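Local coordinates for variant surface glycoprotein MITAT 1.1 (Trypanosoma brucei brucei, PDB 5LY9) that forms, as the N-terminal part of a GPI-anchored surface glycoprotein, the dense variable coat with which the bloodstream parasite evades host immunity, at residues A[50-55]-A[316-321]; A[302-305]-A[311-314]. All coordinates share one frame; numbering follows the deposited sequence.

Contact 1: A[50-55]-A[316-321]; sequences SIYLAK and LDMVDA. With NAG (2-acetamido-2-deoxy-beta-D-glucopyranose), chain C; MAN (alpha-D-mannopyranose), chain B.
Y52 lays its ring along one side of segment 316-321 of helix 313-321, overlapping M318 and V319. The ring reaches them because CG stands anti to the backbone N (chi1 -176°), which carries the ring out from helix 24-55. Near its root, Y52 CG lies 4.1 Å from V319 CG2, the methyl that sits beside the valine's own backbone N. Halfway along, Y52 CD2 approaches V319 CA at 3.9 Å, so the ring rests on the helix backbone as well as on a side chain; both V319 CA and the carbonyl O of M318 come to it obliquely. At the far end Y52 OH meets M318 CG at 3.6 Å. M318 crosses the tyrosine at about a right angle, and the bend at its chi3 (76°) brings CE, like SD, to 3.8 Å from Y52 OH. No hydrogen bond links the two segments; shape and apolar contact hold them, with Y52 CA and V319 CA 6.1 Å apart.

D320 points away from Y52 and serves the glycan instead. Its OD1 accepts a short hydrogen bond of 2.5 Å from O3 of an N-acetylglucosamine, a sugar also gripped by K48. A mannose of the glycan lies by the last turn, its O6 3.4 Å from A321 CA. One helix thus presents one side to the protein and another to carbohydrate.

Around this pairing, L65 of helix 62-114 touches Y52, and I349 and L350 of helix 343-367 pack on I51. K55 makes a salt bridge to E322, the residue following 316-321, while backbone hydrogen bonding joins D320 to G338, beyond strand 335-336. In this A-type VSG domain, helices 24-55 and 62-114 form the long antiparallel hairpin, and short helix 313-321 packs between the 24-55 end and the glycan.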
loop_
_atom_site.group_PDB
_atom_site.type_symbol
_atom_site.label_atom_id
_atom_site.label_comp_id
_atom_site.label_asym_id
_atom_site.label_seq_id
_atom_site.Cartn_x
_atom_site.Cartn_y
_atom_site.Cartn_z
ATOM N N SER A 50 -25.259 -19.489 4.796
ATOM C CA SER A 50 -24.852 -20.573 5.697
ATOM C C SER A 50 -25.726 -20.677 6.943
ATOM O O SER A 50 -26.086 -21.781 7.387
ATOM C CB SER A 50 -23.423 -20.420 6.165
ATOM O OG SER A 50 -22.472 -20.369 5.081
ATOM N N ILE A 51 -26.049 -19.530 7.539
ATOM C CA ILE A 51 -26.881 -19.480 8.697
ATOM C C ILE A 51 -28.312 -19.982 8.366
ATOM O O ILE A 51 -28.886 -20.776 9.103
ATOM C CB ILE A 51 -26.961 -18.019 9.259
ATOM C CG1 ILE A 51 -25.624 -17.579 9.892
ATOM C CG2 ILE A 51 -28.148 -17.903 10.216
ATOM C CD1 ILE A 51 -25.435 -16.055 9.946
ATOM N N TYR A 52 -28.849 -19.534 7.232
ATOM C CA TYR A 52 -30.180 -19.967 6.826
ATOM C C TYR A 52 -30.193 -21.506 6.689
ATOM O O TYR A 52 -31.133 -22.200 7.131
ATOM C CB TYR A 52 -30.538 -19.382 5.494
ATOM C CG TYR A 52 -31.945 -19.722 5.087
ATOM C CD1 TYR A 52 -32.221 -20.859 4.428
ATOM C CD2 TYR A 52 -32.975 -18.787 5.312
ATOM C CE1 TYR A 52 -33.553 -21.176 4.076
ATOM C CE2 TYR A 52 -34.289 -19.060 4.920
ATOM C CZ TYR A 52 -34.559 -20.247 4.324
ATOM O OH TYR A 52 -35.869 -20.555 3.956
ATOM N N LEU A 53 -29.181 -22.053 6.034
ATOM C CA LEU A 53 -29.110 -23.495 5.881
ATOM C C LEU A 53 -28.990 -24.197 7.200
ATOM O O LEU A 53 -29.620 -25.274 7.407
ATOM C CB LEU A 53 -27.936 -23.864 5.023
ATOM C CG LEU A 53 -28.102 -23.528 3.555
ATOM C CD1 LEU A 53 -26.756 -23.499 2.838
ATOM C CD2 LEU A 53 -28.991 -24.557 2.920
ATOM N N ALA A 54 -28.118 -23.691 8.067
ATOM C CA ALA A 54 -27.985 -24.339 9.377
ATOM C C ALA A 54 -29.258 -24.312 10.199
ATOM O O ALA A 54 -29.527 -25.277 10.945
ATOM C CB ALA A 54 -26.862 -23.723 10.161
ATOM N N LYS A 55 -30.031 -23.259 10.021
ATOM C CA LYS A 55 -31.253 -23.036 10.767
ATOM C C LYS A 55 -32.369 -23.845 10.156
ATOM O O LYS A 55 -33.326 -24.217 10.875
ATOM C CB LYS A 55 -31.544 -21.573 10.755
ATOM C CG LYS A 55 -32.760 -21.113 11.524
ATOM C CD LYS A 55 -32.814 -19.595 11.610
ATOM C CE LYS A 55 -33.977 -19.144 12.475
ATOM N NZ LYS A 55 -35.278 -19.414 11.799
ATOM N N LEU A 316 -32.198 -15.293 -2.482
ATOM C CA LEU A 316 -31.413 -14.364 -1.656
ATOM C C LEU A 316 -32.393 -13.540 -0.767
ATOM O O LEU A 316 -32.084 -13.212 0.393
ATOM C CB LEU A 316 -30.583 -13.471 -2.515
ATOM C CG LEU A 316 -29.491 -14.188 -3.324
ATOM C CD1 LEU A 316 -28.801 -13.236 -4.318
ATOM C CD2 LEU A 316 -28.515 -14.828 -2.407
ATOM N N ASP A 317 -33.520 -13.165 -1.339
ATOM C CA ASP A 317 -34.578 -12.474 -0.567
ATOM C C ASP A 317 -35.123 -13.282 0.595
ATOM O O ASP A 317 -35.309 -12.757 1.699
ATOM C CB ASP A 317 -35.709 -12.014 -1.478
ATOM C CG ASP A 317 -35.314 -10.847 -2.383
ATOM O OD1 ASP A 317 -34.288 -10.141 -2.179
ATOM O OD2 ASP A 317 -36.061 -10.628 -3.341
ATOM N N MET A 318 -35.332 -14.577 0.366
ATOM C CA MET A 318 -35.732 -15.508 1.398
ATOM C C MET A 318 -34.709 -15.584 2.528
ATOM O O MET A 318 -35.041 -15.530 3.694
ATOM C CB MET A 318 -35.958 -16.865 0.731
ATOM C CG MET A 318 -36.500 -17.905 1.609
ATOM S SD MET A 318 -36.998 -19.321 0.551
ATOM C CE MET A 318 -35.408 -19.977 0.205
ATOM N N VAL A 319 -33.423 -15.579 2.180
ATOM C CA VAL A 319 -32.380 -15.564 3.205
ATOM C C VAL A 319 -32.437 -14.262 4.036
ATOM O O VAL A 319 -32.385 -14.290 5.264
ATOM C CB VAL A 319 -31.007 -15.750 2.497
ATOM C CG1 VAL A 319 -29.876 -15.428 3.413
ATOM C CG2 VAL A 319 -30.893 -17.190 2.047
ATOM N N ASP A 320 -32.522 -13.146 3.340
ATOM C CA ASP A 320 -32.598 -11.808 3.974
ATOM C C ASP A 320 -33.763 -11.634 4.961
ATOM O O ASP A 320 -33.592 -11.028 6.008
ATOM C CB ASP A 320 -32.705 -10.714 2.925
ATOM C CG ASP A 320 -31.373 -10.423 2.231
ATOM O OD1 ASP A 320 -30.293 -10.858 2.725
ATOM O OD2 ASP A 320 -31.435 -9.766 1.153
ATOM N N ALA A 321 -34.898 -12.249 4.676
ATOM C CA ALA A 321 -36.084 -12.112 5.511
ATOM C C ALA A 321 -36.034 -12.985 6.758
ATOM O O ALA A 321 -36.844 -12.829 7.673
ATOM C CB ALA A 321 -37.278 -12.527 4.647
HETATM C C1 NAG C . -26.239 -8.538 -0.198
HETATM C C2 NAG C . -26.853 -9.229 0.981
HETATM C C3 NAG C . -28.040 -8.464 1.567
HETATM C C4 NAG C . -27.675 -6.997 1.813
HETATM C C5 NAG C . -27.098 -6.467 0.506
HETATM C C6 NAG C . -26.704 -5.003 0.530
HETATM C C7 NAG C . -26.938 -11.619 1.375
HETATM C C8 NAG C . -27.587 -12.912 1.021
HETATM N N2 NAG C . -27.340 -10.576 0.687
HETATM O O3 NAG C . -28.514 -9.056 2.808
HETATM O O4 NAG C . -28.775 -6.215 2.405
HETATM O O5 NAG C . -25.907 -7.220 0.159
HETATM O O6 NAG C . -25.761 -4.842 1.556
HETATM O O7 NAG C . -26.054 -11.519 2.189
HETATM C C1 MAN B . -34.756 -5.966 2.252
HETATM C C2 MAN B . -35.914 -4.997 2.384
HETATM C C3 MAN B . -35.901 -4.502 3.811
HETATM C C4 MAN B . -35.952 -5.657 4.812
HETATM C C5 MAN B . -34.958 -6.802 4.530
HETATM C C6 MAN B . -35.394 -8.145 5.131
HETATM O O2 MAN B . -37.161 -5.644 2.003
HETATM O O3 MAN B . -37.019 -3.606 3.891
HETATM O O4 MAN B . -35.644 -5.142 6.092
HETATM O O5 MAN B . -34.874 -7.056 3.148
HETATM O O6 MAN B . -36.215 -8.952 4.221
#

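Contact 2: A[302-305]-A[311-314]; sequences ALFG and KTKT
K311 opens the second segment by setting its CB 3.8 Å from F304 CB, where the two backbones also come closest. Its side chain then bends at chi2 (-65°) and runs past the end of helix 295-304: K311 CD lies 3.6 Å from F304 O, and K311 CE lies 3.7 Å from G305 O. G305 has left helical geometry with a positive phi. The lysine backbone takes part too, with K311 O 3.6 Å from F304 CD1, approaching the ring obliquely.

T312 comes next and places its methyl over one face of the F304 ring. CG2 stands 4.1 Å from the ring centroid and 16° off the normal, a CH-pi contact displaced somewhat toward the CE1 and CZ rim. With chi1 at 55°, the methyl is turned to the phenyl ring while OG1 hydrogen-bonds to a glycerol, probably from the crystallisation liquor, and, weakly, to A309 O. Further on, Y315 of helix 313-321 meets the F304 ring with planes nearly perpendicular. The whole is a tight return between two consecutive helices, packed against helix 62-114, whose L67 also touches this phenylalanine.

No hydrogen bond crosses between the segments; van der Waals packing of methyl, methylene and aromatic carbons, partly against carbonyl oxygens, does the joining. The lysine's ammonium group, with K311 NZ 4.0 Å from G305 O, may add a weak attraction.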
loop_
_atom_site.group_PDB
_atom_site.type_symbol
_atom_site.label_atom_id
_atom_site.label_comp_id
_atom_site.label_asym_id
_atom_site.label_seq_id
_atom_site.Cartn_x
_atom_site.Cartn_y
_atom_site.Cartn_z
ATOM N N ALA A 302 -33.316 -26.003 -14.086
ATOM C CA ALA A 302 -34.123 -26.782 -13.146
ATOM C C ALA A 302 -34.154 -26.262 -11.757
ATOM O O ALA A 302 -35.093 -26.517 -10.984
ATOM C CB ALA A 302 -33.668 -28.250 -13.188
ATOM N N LEU A 303 -33.099 -25.567 -11.358
ATOM C CA LEU A 303 -33.012 -25.022 -10.012
ATOM C C LEU A 303 -33.747 -23.690 -9.855
ATOM O O LEU A 303 -34.399 -23.445 -8.869
ATOM C CB LEU A 303 -31.534 -24.796 -9.666
ATOM C CG LEU A 303 -30.699 -26.077 -9.320
ATOM C CD1 LEU A 303 -29.226 -25.665 -9.189
ATOM C CD2 LEU A 303 -31.233 -26.683 -8.046
ATOM N N PHE A 304 -33.553 -22.829 -10.852
ATOM C CA PHE A 304 -33.826 -21.394 -10.752
ATOM C C PHE A 304 -34.924 -20.959 -11.751
ATOM O O PHE A 304 -35.421 -19.812 -11.698
ATOM C CB PHE A 304 -32.509 -20.585 -11.003
ATOM C CG PHE A 304 -31.551 -20.685 -9.879
ATOM C CD1 PHE A 304 -31.850 -20.175 -8.623
ATOM C CD2 PHE A 304 -30.375 -21.332 -10.049
ATOM C CE1 PHE A 304 -30.974 -20.382 -7.545
ATOM C CE2 PHE A 304 -29.468 -21.478 -8.992
ATOM C CZ PHE A 304 -29.802 -21.051 -7.743
ATOM N N GLY A 305 -35.372 -21.823 -12.624
ATOM C CA GLY A 305 -36.423 -21.436 -13.528
ATOM C C GLY A 305 -35.996 -20.733 -14.790
ATOM O O GLY A 305 -36.838 -20.226 -15.541
ATOM N N LYS A 311 -32.764 -14.645 -11.579
ATOM C CA LYS A 311 -33.427 -15.858 -11.112
ATOM C C LYS A 311 -32.930 -16.281 -9.708
ATOM O O LYS A 311 -33.591 -17.102 -9.034
ATOM C CB LYS A 311 -33.271 -17.004 -12.130
ATOM C CG LYS A 311 -33.910 -16.738 -13.530
ATOM C CD LYS A 311 -35.394 -16.634 -13.405
ATOM C CE LYS A 311 -36.062 -16.702 -14.768
ATOM N NZ LYS A 311 -37.485 -16.357 -14.583
ATOM N N THR A 312 -31.772 -15.796 -9.275
ATOM C CA THR A 312 -31.327 -16.087 -7.905
ATOM C C THR A 312 -31.990 -15.196 -6.862
ATOM O O THR A 312 -31.978 -15.499 -5.657
ATOM C CB THR A 312 -29.805 -15.941 -7.789
ATOM O OG1 THR A 312 -29.457 -14.628 -8.234
ATOM C CG2 THR A 312 -29.070 -17.039 -8.601
ATOM N N LYS A 313 -32.671 -14.133 -7.296
ATOM C CA LYS A 313 -33.088 -13.101 -6.359
ATOM C C LYS A 313 -34.075 -13.582 -5.297
ATOM O O LYS A 313 -33.928 -13.189 -4.153
ATOM C CB LYS A 313 -33.630 -11.860 -7.089
ATOM C CG LYS A 313 -34.126 -10.764 -6.149
ATOM C CD LYS A 313 -34.354 -9.452 -6.860
ATOM C CE LYS A 313 -35.053 -8.351 -6.017
ATOM N NZ LYS A 313 -36.274 -8.777 -5.235
ATOM N N THR A 314 -35.092 -14.379 -5.665
ATOM C CA THR A 314 -36.088 -14.849 -4.676
ATOM C C THR A 314 -35.447 -15.672 -3.592
ATOM O O THR A 314 -35.822 -15.460 -2.434
ATOM C CB THR A 314 -37.306 -15.633 -5.274
ATOM O OG1 THR A 314 -36.784 -16.780 -5.938
ATOM C CG2 THR A 314 -37.987 -14.795 -6.274
#

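In the fold
From the N terminus, the chain first reaches contact 1 at the end of helix 24-55, turns back into the long helix 62-114 and travels through the strands and short helices before residues 316-321 close a loop of 260 intervening residues. Contact 2 is nested inside it: helix 295-304 ends, five residues intervene, and 311-314 folds back on it. The two then share helix 313-321, contact 2 at the residues leading into or beginning it and contact 1 at its later turns, with centres about 15 Å apart. Together they tie helix 295-304, through this one short helix, to the end of helix 24-55, and both lean on helix 62-114.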